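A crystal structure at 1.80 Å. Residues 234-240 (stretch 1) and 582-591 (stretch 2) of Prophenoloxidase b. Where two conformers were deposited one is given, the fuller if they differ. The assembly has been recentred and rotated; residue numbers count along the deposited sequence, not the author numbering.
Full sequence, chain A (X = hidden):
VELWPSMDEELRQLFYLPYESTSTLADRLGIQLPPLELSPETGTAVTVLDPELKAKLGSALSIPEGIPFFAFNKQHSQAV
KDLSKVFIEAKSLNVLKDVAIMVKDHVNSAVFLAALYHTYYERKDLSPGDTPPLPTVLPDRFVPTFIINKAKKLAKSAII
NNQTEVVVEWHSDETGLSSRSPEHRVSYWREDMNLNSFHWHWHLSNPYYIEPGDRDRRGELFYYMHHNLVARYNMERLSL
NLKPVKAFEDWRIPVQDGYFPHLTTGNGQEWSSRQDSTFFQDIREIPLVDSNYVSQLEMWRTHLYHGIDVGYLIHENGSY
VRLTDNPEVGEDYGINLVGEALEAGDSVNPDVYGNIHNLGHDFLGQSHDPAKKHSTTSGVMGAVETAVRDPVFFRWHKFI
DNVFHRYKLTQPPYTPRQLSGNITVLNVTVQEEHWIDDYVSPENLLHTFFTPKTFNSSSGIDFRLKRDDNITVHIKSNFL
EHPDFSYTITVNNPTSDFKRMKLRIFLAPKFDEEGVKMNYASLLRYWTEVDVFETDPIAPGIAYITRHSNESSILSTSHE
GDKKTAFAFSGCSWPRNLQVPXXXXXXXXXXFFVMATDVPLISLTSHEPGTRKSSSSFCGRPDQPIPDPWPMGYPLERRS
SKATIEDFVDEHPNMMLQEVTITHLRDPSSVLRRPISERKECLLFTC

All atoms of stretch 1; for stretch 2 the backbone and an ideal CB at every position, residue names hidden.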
# COMPACT_ATOMS: atom_id res chain seq x y z
N ASN A 234 -13.35 29.84 -7.44
CA ASN A 234 -12.37 29.51 -8.46
C ASN A 234 -11.81 30.73 -9.18
O ASN A 234 -10.66 30.74 -9.58
CB ASN A 234 -12.94 28.54 -9.49
CG ASN A 234 -12.79 27.09 -9.06
OD1 ASN A 234 -11.88 26.74 -8.28
ND2 ASN A 234 -13.65 26.22 -9.60
N MET A 235 -12.63 31.77 -9.36
CA MET A 235 -12.12 32.97 -9.99
C MET A 235 -11.10 33.64 -9.08
O MET A 235 -10.11 34.21 -9.54
CB MET A 235 -13.26 33.93 -10.34
CG MET A 235 -14.28 33.28 -11.23
SD MET A 235 -15.53 34.43 -11.84
CE MET A 235 -16.76 33.20 -12.25
N GLU A 236 -11.34 33.55 -7.78
CA GLU A 236 -10.39 34.08 -6.83
C GLU A 236 -9.10 33.24 -6.87
O GLU A 236 -7.98 33.79 -6.82
CB GLU A 236 -11.04 34.07 -5.43
CG GLU A 236 -10.57 35.14 -4.49
CD GLU A 236 -11.05 36.55 -4.85
OE1 GLU A 236 -11.85 36.76 -5.80
OE2 GLU A 236 -10.59 37.47 -4.14
N ARG A 237 -9.23 31.91 -6.98
CA ARG A 237 -8.05 31.04 -7.05
C ARG A 237 -7.20 31.36 -8.29
O ARG A 237 -5.98 31.51 -8.21
CB ARG A 237 -8.44 29.56 -7.02
CG ARG A 237 -9.13 29.14 -5.69
CD ARG A 237 -9.56 27.67 -5.71
NE ARG A 237 -8.40 26.77 -5.68
CZ ARG A 237 -7.78 26.38 -4.57
NH1 ARG A 237 -8.18 26.81 -3.38
NH2 ARG A 237 -6.73 25.57 -4.65
N LEU A 238 -7.86 31.46 -9.44
CA LEU A 238 -7.15 31.83 -10.67
C LEU A 238 -6.44 33.18 -10.52
O LEU A 238 -5.31 33.36 -11.01
CB LEU A 238 -8.09 31.82 -11.89
CG LEU A 238 -8.60 30.43 -12.31
CD1 LEU A 238 -9.74 30.54 -13.33
CD2 LEU A 238 -7.47 29.57 -12.88
N SER A 239 -7.09 34.13 -9.85
CA SER A 239 -6.49 35.45 -9.60
C SER A 239 -5.21 35.35 -8.78
O SER A 239 -4.38 36.25 -8.82
CB SER A 239 -7.46 36.37 -8.85
OG SER A 239 -8.64 36.62 -9.61
N LEU A 240 -5.07 34.26 -8.03
CA LEU A 240 -3.97 34.11 -7.11
C LEU A 240 -2.92 33.10 -7.61
O LEU A 240 -2.04 32.68 -6.85
CB LEU A 240 -4.53 33.64 -5.75
CG LEU A 240 -5.36 34.70 -5.02
CD1 LEU A 240 -6.22 34.06 -3.92
CD2 LEU A 240 -4.43 35.71 -4.40
N UNK A 582 -11.11 39.14 -7.48
CA UNK A 582 -9.87 39.88 -7.19
C UNK A 582 -9.15 40.38 -8.44
O UNK A 582 -8.74 41.55 -8.51
CB UNK A 582 -8.92 38.99 -6.39
N UNK A 583 -9.00 39.51 -9.43
CA UNK A 583 -8.20 39.85 -10.60
C UNK A 583 -6.72 39.86 -10.25
O UNK A 583 -6.32 39.45 -9.15
CB UNK A 583 -8.62 41.21 -11.16
N UNK A 584 -5.89 40.33 -11.18
CA UNK A 584 -4.44 40.23 -11.03
C UNK A 584 -3.78 41.59 -11.17
O UNK A 584 -4.39 42.54 -11.68
CB UNK A 584 -3.86 39.26 -12.06
N UNK A 585 -2.53 41.68 -10.76
CA UNK A 585 -1.79 42.93 -10.89
C UNK A 585 -1.65 43.37 -12.36
O UNK A 585 -1.70 44.57 -12.66
CB UNK A 585 -0.41 42.78 -10.26
N UNK A 586 -1.51 42.42 -13.28
CA UNK A 586 -1.36 42.77 -14.70
C UNK A 586 -2.70 42.98 -15.39
O UNK A 586 -2.75 43.54 -16.49
CB UNK A 586 -0.58 41.68 -15.43
N UNK A 587 -3.77 42.53 -14.76
CA UNK A 587 -5.09 42.59 -15.35
C UNK A 587 -5.53 41.23 -15.86
O UNK A 587 -4.85 40.59 -16.67
CB UNK A 587 -5.12 43.61 -16.49
N UNK A 588 -6.69 40.77 -15.39
CA UNK A 588 -7.17 39.45 -15.76
C UNK A 588 -8.44 39.57 -16.60
O UNK A 588 -9.34 40.35 -16.27
CB UNK A 588 -7.43 38.60 -14.51
N UNK A 589 -8.51 38.81 -17.68
CA UNK A 589 -9.60 38.96 -18.65
C UNK A 589 -10.80 38.06 -18.37
O UNK A 589 -10.65 36.86 -18.16
CB UNK A 589 -9.08 38.67 -20.06
N UNK A 590 -12.00 38.66 -18.40
CA UNK A 590 -13.25 37.94 -18.15
C UNK A 590 -14.25 38.13 -19.27
O UNK A 590 -14.36 39.23 -19.85
CB UNK A 590 -13.87 38.40 -16.83
N UNK A 591 -15.00 37.07 -19.57
CA UNK A 591 -16.17 37.19 -20.43
C UNK A 591 -17.28 37.88 -19.64
O UNK A 591 -17.47 37.62 -18.46
CB UNK A 591 -16.63 35.82 -20.94

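Position 582 lies beside the helix, its CA 5.8 Å from the CA of Glu236. Its backbone N donates a hydrogen bond to Glu236 OE1, 3.0 Å away at 161°, which any residue but proline could supply. CA-to-CB points toward stretch 1, and the ideal CB sits 3.2 Å from Glu236 OE2, so there is little room at the root. Beyond lie Ser239 O and Leu240. A slim, unbranched chain would suit, such as lysine, arginine, glutamine or methionine. The residue is Arg582. With chi1 to chi3 all t it lays one guanidinium face against Leu240, with NE 3.5 Å from Leu240 CD2. NH1 is 3.3 Å from Ser239 O, but the angle is too poor for a hydrogen bond. NH1 instead donates to its neighbour's carbonyl, O of residue 583, at 2.9 Å.

Position 583 has a phi of 73°, which favours glycine. Its CB direction leads away from the helix, so stretch 1 does not exclude a side chain. It is Gly583. Its N donates to Ser239 OG at 2.9 Å. That hydroxyl in turn donates to Met235 O, with OG to O 2.8 Å, so it links the helix backbone to the loop.

Position 584 points sideways, with its ideal CB 4.5 Å from Ser239 O. Small or medium residues would fit: valine, threonine, serine or alanine. Thr584 places CG2 3.6 Å from Ser239 O.

Positions 585 and 586 find nothing of stretch 1 near their ideal CB atoms, so many residues, polar ones included, would do. They are Gln585 and Asp586.

Position 587 has phi/psi of 104/124°. A CB here would jam against the carbonyl O of 586, which calls for glycine. It is Gly587.

Position 588 begins the strand and points toward the helix. Its ideal CB is 5.4 Å from Ser239 OG, leaving space for a long apolar chain such as methionine or leucine. Met588, with all three chi angles t, reaches in. SD comes 3.4 Å from Ser239 OG, and CE packs 3.7 Å from Leu238 CB.

Position 590 points toward the helix again, but from farther off. A large apolar or aromatic residue could span the gap to Met235. Phe590 does so: CE2 lies 3.8 Å from Met235 SD, and the sulfur sits at the ring edge.

Positions 589 and 591 are out of reach of stretch 1, which leaves the choice open, polar or apolar. They are Asn589 and His591.

Stretch 2 (582-591) RGTQDGMNFH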
# COMPACT_ATOMS: atom_id res chain seq x y z
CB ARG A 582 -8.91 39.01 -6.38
CG ARG A 582 -7.58 39.67 -6.00
CD ARG A 582 -6.59 38.59 -5.54
NE ARG A 582 -5.29 39.08 -5.07
CZ ARG A 582 -4.23 39.30 -5.85
NH1 ARG A 582 -4.30 39.11 -7.16
NH2 ARG A 582 -3.09 39.72 -5.31
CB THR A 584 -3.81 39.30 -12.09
OG1 THR A 584 -4.04 39.84 -13.40
CG2 THR A 584 -4.42 37.89 -12.02
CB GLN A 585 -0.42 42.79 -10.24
CG GLN A 585 0.51 43.98 -10.41
CD GLN A 585 1.71 43.89 -9.50
OE1 GLN A 585 2.76 43.36 -9.88
NE2 GLN A 585 1.57 44.41 -8.29
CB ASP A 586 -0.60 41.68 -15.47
CG ASP A 586 0.84 41.52 -15.00
OD1 ASP A 586 1.45 42.53 -14.59
OD2 ASP A 586 1.35 40.38 -15.05
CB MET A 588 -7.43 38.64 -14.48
CG MET A 588 -8.08 37.29 -14.66
SD MET A 588 -8.20 36.56 -13.01
CE MET A 588 -9.11 35.06 -13.38
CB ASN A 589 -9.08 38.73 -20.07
CG ASN A 589 -7.88 39.60 -20.39
OD1 ASN A 589 -6.82 39.10 -20.77
ND2 ASN A 589 -8.05 40.90 -20.24
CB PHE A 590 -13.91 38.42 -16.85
CG PHE A 590 -13.18 38.03 -15.60
CD1 PHE A 590 -12.05 38.72 -15.20
CD2 PHE A 590 -13.66 37.00 -14.80
CE1 PHE A 590 -11.37 38.37 -14.03
CE2 PHE A 590 -12.99 36.64 -13.62
CZ PHE A 590 -11.84 37.33 -13.24
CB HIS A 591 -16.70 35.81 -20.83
CG HIS A 591 -15.79 35.04 -21.74
ND1 HIS A 591 -15.39 35.50 -22.97
CD2 HIS A 591 -15.25 33.81 -21.61
CE1 HIS A 591 -14.62 34.60 -23.55
NE2 HIS A 591 -14.52 33.56 -22.74
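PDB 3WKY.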